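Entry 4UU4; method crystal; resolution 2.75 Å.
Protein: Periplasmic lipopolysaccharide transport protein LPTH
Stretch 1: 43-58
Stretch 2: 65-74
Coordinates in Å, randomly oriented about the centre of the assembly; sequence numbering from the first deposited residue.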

# COMPACT_ATOMS: atom_id res chain seq x y z
N ASP A 43 10.79 0.06 18.57
CA ASP A 43 11.00 -1.02 19.51
C ASP A 43 11.90 -2.08 18.87
O ASP A 43 11.41 -3.04 18.28
N ASP A 44 13.20 -1.88 18.98
CA ASP A 44 14.17 -2.77 18.33
C ASP A 44 14.18 -4.17 18.95
O ASP A 44 14.73 -5.10 18.37
N LYS A 45 13.57 -4.30 20.12
CA LYS A 45 13.43 -5.61 20.76
C LYS A 45 12.31 -6.40 20.08
O LYS A 45 12.49 -7.57 19.72
N GLN A 46 11.16 -5.76 19.92
CA GLN A 46 10.04 -6.36 19.19
C GLN A 46 10.35 -6.43 17.70
O GLN A 46 10.04 -7.42 17.04
N GLY A 47 10.95 -5.36 17.18
CA GLY A 47 11.21 -5.25 15.75
C GLY A 47 10.08 -4.49 15.09
O GLY A 47 9.74 -4.72 13.94
N VAL A 48 9.48 -3.57 15.84
CA VAL A 48 8.33 -2.81 15.37
C VAL A 48 8.58 -1.31 15.51
O VAL A 48 9.09 -0.86 16.53
N ALA A 49 8.23 -0.55 14.48
CA ALA A 49 8.37 0.90 14.54
C ALA A 49 7.08 1.60 14.15
O ALA A 49 6.46 1.24 13.16
N VAL A 50 6.65 2.59 14.93
CA VAL A 50 5.47 3.35 14.51
C VAL A 50 5.74 4.84 14.31
O VAL A 50 6.29 5.52 15.18
N TYR A 51 5.34 5.34 13.14
CA TYR A 51 5.54 6.72 12.73
C TYR A 51 4.20 7.45 12.61
O TYR A 51 3.24 6.90 12.06
N ARG A 52 4.15 8.68 13.11
CA ARG A 52 2.91 9.46 13.10
C ARG A 52 3.13 10.87 12.56
O ARG A 52 4.21 11.45 12.72
N GLY A 53 2.10 11.42 11.92
CA GLY A 53 2.09 12.80 11.46
C GLY A 53 2.57 13.00 10.03
O GLY A 53 3.77 13.19 9.80
N ASP A 54 1.64 12.97 9.08
CA ASP A 54 1.95 13.13 7.66
C ASP A 54 3.07 12.20 7.22
O ASP A 54 4.02 12.62 6.57
N VAL A 55 2.96 10.93 7.59
CA VAL A 55 4.00 9.95 7.32
C VAL A 55 4.17 9.67 5.83
O VAL A 55 3.19 9.39 5.12
N VAL A 56 5.42 9.76 5.39
CA VAL A 56 5.80 9.44 4.02
C VAL A 56 6.96 8.44 4.03
O VAL A 56 8.07 8.78 4.42
N VAL A 57 6.70 7.22 3.59
CA VAL A 57 7.77 6.23 3.41
C VAL A 57 8.03 5.97 1.93
O VAL A 57 7.12 5.63 1.18
N THR A 58 9.27 6.14 1.50
CA THR A 58 9.64 5.87 0.11
C THR A 58 10.72 4.80 -0.00
O THR A 58 11.68 4.79 0.78
N THR A 65 1.94 6.73 1.97
CA THR A 65 1.65 7.86 2.85
C THR A 65 0.58 7.47 3.86
O THR A 65 -0.06 6.44 3.71
N GLY A 66 0.41 8.29 4.89
CA GLY A 66 -0.62 8.01 5.87
C GLY A 66 -0.55 8.88 7.10
O GLY A 66 0.37 9.67 7.27
N ASN A 67 -1.55 8.74 7.97
CA ASN A 67 -1.55 9.40 9.26
C ASN A 67 -0.70 8.59 10.22
O ASN A 67 0.06 9.15 11.01
N THR A 68 -0.83 7.27 10.13
CA THR A 68 -0.06 6.40 11.02
C THR A 68 0.49 5.19 10.27
O THR A 68 -0.27 4.44 9.64
N VAL A 69 1.80 4.99 10.37
CA VAL A 69 2.46 3.89 9.68
C VAL A 69 3.24 2.99 10.65
O VAL A 69 3.99 3.47 11.48
N THR A 70 3.04 1.69 10.54
CA THR A 70 3.79 0.75 11.35
C THR A 70 4.63 -0.17 10.47
O THR A 70 4.13 -0.75 9.51
N LEU A 71 5.92 -0.28 10.79
CA LEU A 71 6.81 -1.24 10.15
C LEU A 71 7.03 -2.42 11.07
O LEU A 71 7.41 -2.24 12.23
N LYS A 72 6.78 -3.62 10.56
CA LYS A 72 7.11 -4.82 11.31
C LYS A 72 8.33 -5.46 10.67
O LYS A 72 8.42 -5.57 9.45
N GLN A 73 9.28 -5.88 11.51
CA GLN A 73 10.55 -6.43 11.05
C GLN A 73 10.55 -7.96 11.13
O GLN A 73 9.95 -8.53 12.04
N ASP A 74 11.21 -8.61 10.18
CA ASP A 74 11.32 -10.07 10.20
C ASP A 74 12.76 -10.49 10.40
O ASP A 74 13.63 -9.65 10.63

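In an antiparallel β-pair, alternate residues face opposite sides of the sheet, so one backbone ladder carries two packing surfaces; LptH offers a worked example. At T65 (chi1 p), the methyl CG2 lies 4.5 Å from V56 CG1, a loose contact between two partly exposed side chains. G66 brings no side chain, but its backbone pairs with V55. N67 (m) points its CA-to-CB bond away from the partner stretch; its contribution is a backbone one, G53 N donating to N67 O at 3.2 Å within the bulge, where the register shifts by one. T68 (m) returns to the face of V56, its CG2 3.8 Å from V50 CG2 and 4.1 Å from R52 CG.

V69, in the t rotamer, is the buried hub of the other face. Its CG2 meets V55 CG1 at 3.6 Å, while its CG1 reaches V57 CG1 at 4.1 Å, so its two methyls serve different valines. T70 (m) sets CG2 3.7 Å from V48 CG1. L71 (m, t) packs CG against the ring edge of Y51 (chi1 m), 3.6 Å from CE1, with its CB 4.5 Å from A49 CB. K72 extends from the T70 face, touching V48 CG2 through CG at 4.4 Å. Q73 (t, t) points toward stretch 1, yet the polar link here is backbone: Q73 N donates to G47 O at 2.7 Å.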

# COMPACT_ATOMS: atom_id res chain seq x y z
CB ASP A 43 9.66 -1.64 19.92
CG ASP A 43 9.71 -2.23 21.32
OD1 ASP A 43 10.79 -2.71 21.73
OD2 ASP A 43 8.66 -2.22 22.00
CB ASP A 44 15.57 -2.17 18.36
CG ASP A 44 16.45 -2.70 17.25
OD1 ASP A 44 15.91 -3.03 16.17
OD2 ASP A 44 17.68 -2.78 17.44
CB LYS A 45 13.15 -5.47 22.25
CG LYS A 45 14.32 -5.86 23.14
CD LYS A 45 14.05 -5.52 24.60
CE LYS A 45 15.13 -6.10 25.50
NZ LYS A 45 15.57 -5.14 26.55
CB GLN A 46 8.76 -5.55 19.42
CG GLN A 46 7.83 -6.10 20.50
CD GLN A 46 8.31 -5.82 21.91
OE1 GLN A 46 9.44 -6.14 22.28
NE2 GLN A 46 7.44 -5.22 22.72
CB VAL A 48 7.06 -3.22 16.13
CG1 VAL A 48 5.91 -2.27 15.83
CG2 VAL A 48 6.69 -4.66 15.79
CB ALA A 49 9.50 1.35 13.63
CB VAL A 50 4.23 3.10 15.42
CG1 VAL A 50 4.61 3.14 16.88
CG2 VAL A 50 3.12 4.10 15.12
CB TYR A 51 6.27 6.76 11.39
CG TYR A 51 7.53 5.93 11.32
CD1 TYR A 51 7.48 4.58 11.01
CD2 TYR A 51 8.78 6.50 11.56
CE1 TYR A 51 8.63 3.82 10.95
CE2 TYR A 51 9.94 5.75 11.50
CZ TYR A 51 9.86 4.41 11.20
OH TYR A 51 11.01 3.66 11.14
CB ARG A 52 2.32 9.56 14.51
CG ARG A 52 2.00 8.23 15.17
CD ARG A 52 1.33 8.45 16.51
NE ARG A 52 1.46 7.29 17.40
CZ ARG A 52 2.58 7.00 18.07
NH1 ARG A 52 3.65 7.76 17.94
NH2 ARG A 52 2.62 5.93 18.86
CB ASP A 54 2.34 14.57 7.33
CG ASP A 54 1.17 15.53 7.41
OD1 ASP A 54 0.24 15.40 6.59
OD2 ASP A 54 1.20 16.43 8.28
CB VAL A 55 3.71 8.64 8.06
CG1 VAL A 55 4.95 7.76 8.08
CG2 VAL A 55 3.24 8.94 9.47
CB VAL A 56 6.28 10.69 3.26
CG1 VAL A 56 6.46 10.37 1.77
CG2 VAL A 56 5.31 11.84 3.45
CB VAL A 57 7.48 4.91 4.19
CG1 VAL A 57 6.02 4.82 4.62
CG2 VAL A 57 7.93 3.69 3.38
CB THR A 58 10.12 7.15 -0.62
OG1 THR A 58 11.28 7.68 0.03
CG2 THR A 58 9.02 8.21 -0.64
CB THR A 65 1.20 9.12 2.09
OG1 THR A 65 -0.12 8.93 1.57
CG2 THR A 65 2.16 9.44 0.95
CB ASN A 67 -2.97 9.52 9.80
CG ASN A 67 -3.86 10.33 8.89
OD1 ASN A 67 -4.99 9.94 8.61
ND2 ASN A 67 -3.34 11.45 8.42
CB THR A 68 -0.90 5.92 12.20
OG1 THR A 68 -1.57 7.03 12.80
CG2 THR A 68 -0.02 5.22 13.24
CB VAL A 69 3.38 4.40 8.56
CG1 VAL A 69 4.13 3.26 7.91
CG2 VAL A 69 2.55 5.15 7.52
CB THR A 70 2.86 -0.13 12.21
OG1 THR A 70 2.05 0.71 13.04
CG2 THR A 70 3.69 -1.06 13.09
CB LEU A 71 8.16 -0.62 9.83
CG LEU A 71 8.21 0.76 9.19
CD1 LEU A 71 9.62 1.09 8.75
CD2 LEU A 71 7.26 0.84 8.02
CB LYS A 72 5.94 -5.80 11.32
CG LYS A 72 4.68 -5.22 11.96
CD LYS A 72 3.53 -6.22 11.90
CE LYS A 72 2.27 -5.67 12.57
NZ LYS A 72 1.63 -4.56 11.80
CB GLN A 73 11.69 -5.85 11.89
CG GLN A 73 13.08 -6.17 11.39
CD GLN A 73 14.14 -5.35 12.10
OE1 GLN A 73 13.84 -4.46 12.88
NE2 GLN A 73 15.41 -5.66 11.82
CB ASP A 74 10.72 -10.70 8.93
CG ASP A 74 11.64 -10.63 7.70
OD1 ASP A 74 12.72 -10.00 7.74
OD2 ASP A 74 11.26 -11.20 6.66